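Local coordinates for glutamate ABC superfamily ATP binding cassette transporter, binding protein (Enterococcus faecium DO, PDB 5EYF) that probably serves as the solute-binding protein of an amino acid ABC transporter, capturing glutamate for uptake by the cell, at residues 79-84 / 200-205. Numbering follows the deposited sequence.
Sequences IDAIIA and YGIAIN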
loop_
_atom_site.group_PDB
_atom_site.type_symbol
_atom_site.label_atom_id
_atom_site.label_comp_id
_atom_site.label_asym_id
_atom_site.label_seq_id
_atom_site.Cartn_x
_atom_site.Cartn_y
_atom_site.Cartn_z
ATOM N N ILE B 79 11.723 -19.712 -15.594
ATOM C CA ILE B 79 11.723 -18.268 -15.727
ATOM C C ILE B 79 12.701 -17.735 -14.691
ATOM O O ILE B 79 13.009 -18.408 -13.705
ATOM C CB ILE B 79 10.320 -17.667 -15.504
ATOM C CG1 ILE B 79 9.782 -18.132 -14.154
ATOM C CG2 ILE B 79 9.391 -18.093 -16.616
ATOM C CD1 ILE B 79 8.402 -17.598 -13.812
ATOM N N ASP B 80 13.197 -16.514 -14.933
ATOM C CA ASP B 80 14.143 -15.855 -14.036
ATOM C C ASP B 80 13.441 -15.032 -12.968
ATOM O O ASP B 80 14.009 -14.784 -11.891
ATOM C CB ASP B 80 15.081 -14.929 -14.837
ATOM C CG ASP B 80 15.887 -15.679 -15.892
ATOM O OD1 ASP B 80 16.259 -16.868 -15.651
ATOM O OD2 ASP B 80 16.128 -15.067 -16.968
ATOM N N ALA B 81 12.237 -14.563 -13.261
ATOM C CA ALA B 81 11.520 -13.698 -12.331
ATOM C C ALA B 81 10.041 -13.780 -12.656
ATOM O O ALA B 81 9.666 -13.996 -13.822
ATOM C CB ALA B 81 12.021 -12.237 -12.438
ATOM N N ILE B 82 9.208 -13.602 -11.618
ATOM C CA ILE B 82 7.761 -13.473 -11.767
ATOM C C ILE B 82 7.393 -12.007 -11.669
ATOM O O ILE B 82 7.679 -11.358 -10.653
ATOM C CB ILE B 82 6.984 -14.237 -10.690
ATOM C CG1 ILE B 82 7.323 -15.722 -10.653
ATOM C CG2 ILE B 82 5.492 -14.032 -10.913
ATOM C CD1 ILE B 82 6.806 -16.382 -9.337
ATOM N N ILE B 83 6.765 -11.465 -12.706
ATOM C CA ILE B 83 6.120 -10.160 -12.584
ATOM C C ILE B 83 4.691 -10.358 -13.086
ATOM O O ILE B 83 4.417 -10.349 -14.290
ATOM C CB ILE B 83 6.885 -9.021 -13.294
ATOM C CG1 ILE B 83 6.289 -7.670 -12.891
ATOM C CG2 ILE B 83 7.015 -9.174 -14.818
ATOM C CD1 ILE B 83 7.161 -6.505 -13.384
ATOM N N ALA B 84 3.772 -10.581 -12.156
ATOM C CA ALA B 84 2.471 -11.142 -12.515
ATOM C C ALA B 84 1.498 -10.863 -11.381
ATOM O O ALA B 84 1.085 -11.788 -10.683
ATOM C CB ALA B 84 2.563 -12.666 -12.789
ATOM N N TYR B 200 2.443 -5.239 -4.888
ATOM C CA TYR B 200 3.042 -6.187 -5.821
ATOM C C TYR B 200 4.563 -6.102 -5.786
ATOM O O TYR B 200 5.141 -5.006 -5.765
ATOM C CB TYR B 200 2.608 -5.893 -7.252
ATOM C CG TYR B 200 1.146 -6.035 -7.569
ATOM C CD1 TYR B 200 0.254 -6.636 -6.679
ATOM C CD2 TYR B 200 0.668 -5.610 -8.804
ATOM C CE1 TYR B 200 -1.084 -6.767 -7.014
ATOM C CE2 TYR B 200 -0.654 -5.741 -9.149
ATOM C CZ TYR B 200 -1.531 -6.315 -8.250
ATOM O OH TYR B 200 -2.864 -6.452 -8.628
ATOM N N GLY B 201 5.200 -7.273 -5.825
ATOM C CA GLY B 201 6.637 -7.360 -5.970
ATOM C C GLY B 201 7.001 -8.297 -7.104
ATOM O O GLY B 201 6.172 -9.069 -7.599
ATOM N N ILE B 202 8.253 -8.185 -7.544
ATOM C CA ILE B 202 8.823 -9.123 -8.510
ATOM C C ILE B 202 9.441 -10.269 -7.734
ATOM O O ILE B 202 10.301 -10.050 -6.881
ATOM C CB ILE B 202 9.864 -8.430 -9.402
ATOM C CG1 ILE B 202 9.171 -7.341 -10.214
ATOM C CG2 ILE B 202 10.628 -9.458 -10.315
ATOM C CD1 ILE B 202 10.192 -6.357 -10.876
ATOM N N ALA B 203 9.021 -11.508 -8.032
ATOM C CA ALA B 203 9.540 -12.643 -7.300
ATOM C C ALA B 203 10.726 -13.254 -8.030
ATOM O O ALA B 203 10.686 -13.455 -9.246
ATOM C CB ALA B 203 8.449 -13.691 -7.094
ATOM N N ILE B 204 11.762 -13.576 -7.262
ATOM C CA ILE B 204 12.996 -14.165 -7.756
ATOM C C ILE B 204 13.314 -15.384 -6.890
ATOM O O ILE B 204 13.036 -15.395 -5.684
ATOM C CB ILE B 204 14.123 -13.107 -7.755
ATOM C CG1 ILE B 204 13.750 -11.968 -8.734
ATOM C CG2 ILE B 204 15.513 -13.713 -8.035
ATOM C CD1 ILE B 204 14.682 -10.796 -8.735
ATOM N N ASN B 205 13.818 -16.452 -7.506
ATOM C CA ASN B 205 14.091 -17.640 -6.703
ATOM C C ASN B 205 15.134 -17.329 -5.633
ATOM O O ASN B 205 15.959 -16.419 -5.780
ATOM C CB ASN B 205 14.588 -18.790 -7.590
ATOM C CG ASN B 205 14.475 -20.141 -6.925
ATOM O OD1 ASN B 205 13.754 -20.299 -5.934
ATOM N ND2 ASN B 205 15.188 -21.122 -7.453
HETATM O O HOH W 1 14.992 -16.582 -10.075
HETATM O O HOH W 2 4.210 -9.235 -9.607
#
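Ile82 and Ala203 face each other as a single antiparallel hydrogen-bonded pair, the one beta bridge joining residues 79-84 to 200-205. Ile82 N donates to Ala203 O at 2.8 Å, a nearly straight bond (166° at the hydrogen), and Ala203 N returns one to Ile82 O at 2.9 Å. Ala81 CA also lies close to Ala203 O, and Ile202 CA to Ile82 O, as weak CA-H...O contacts.

The tight part lies around this pair. On one face CD1 of Ile82 reaches CB of Ala203 at 3.9 Å; a single methyl suits Ala203 because the branched Ile82 stands directly opposite. On the other face Ile202 carries the contact with both branches. Ile202 CG2 rests 3.8 Å from Ala81 CB, while Ile202 CG1, anti to the carbonyl carbon (chi1 -63°), lies against Ile83 CD1 at 3.8 Å. The Ile83 chain runs beside it, CG1 anti to the backbone N (chi1 -169°), bringing CD1 onto Ile202. Ala81 CB also meets Ile204 CG1 at 4.1 Å, its lone methyl fitting against both larger side chains.

Beyond the bridge the backbones no longer bond directly, and water spans the gap at both ends. One water donates to Asp80 O and accepts from Asn205 N; the other donates to Gly201 O (2.8 Å) and accepts from Ala84 N. At this end Ala84 and Tyr200 also touch the bound glutamate.

Within one lobe of the two-lobed fold expected of family 3 solute-binding proteins, the bridge ties the edge of the parallel sheet 59-64, 16-21, 81-82 to strand 198-205 of the mixed sheet. Ile82 and Ala203 pack on Leu74 of helix 70-75, Ile82 also meeting glutamate-binding Arg70, whereas Ile83 and Ile202 lie against Trp19 of strand 16-21 and helix 41-54.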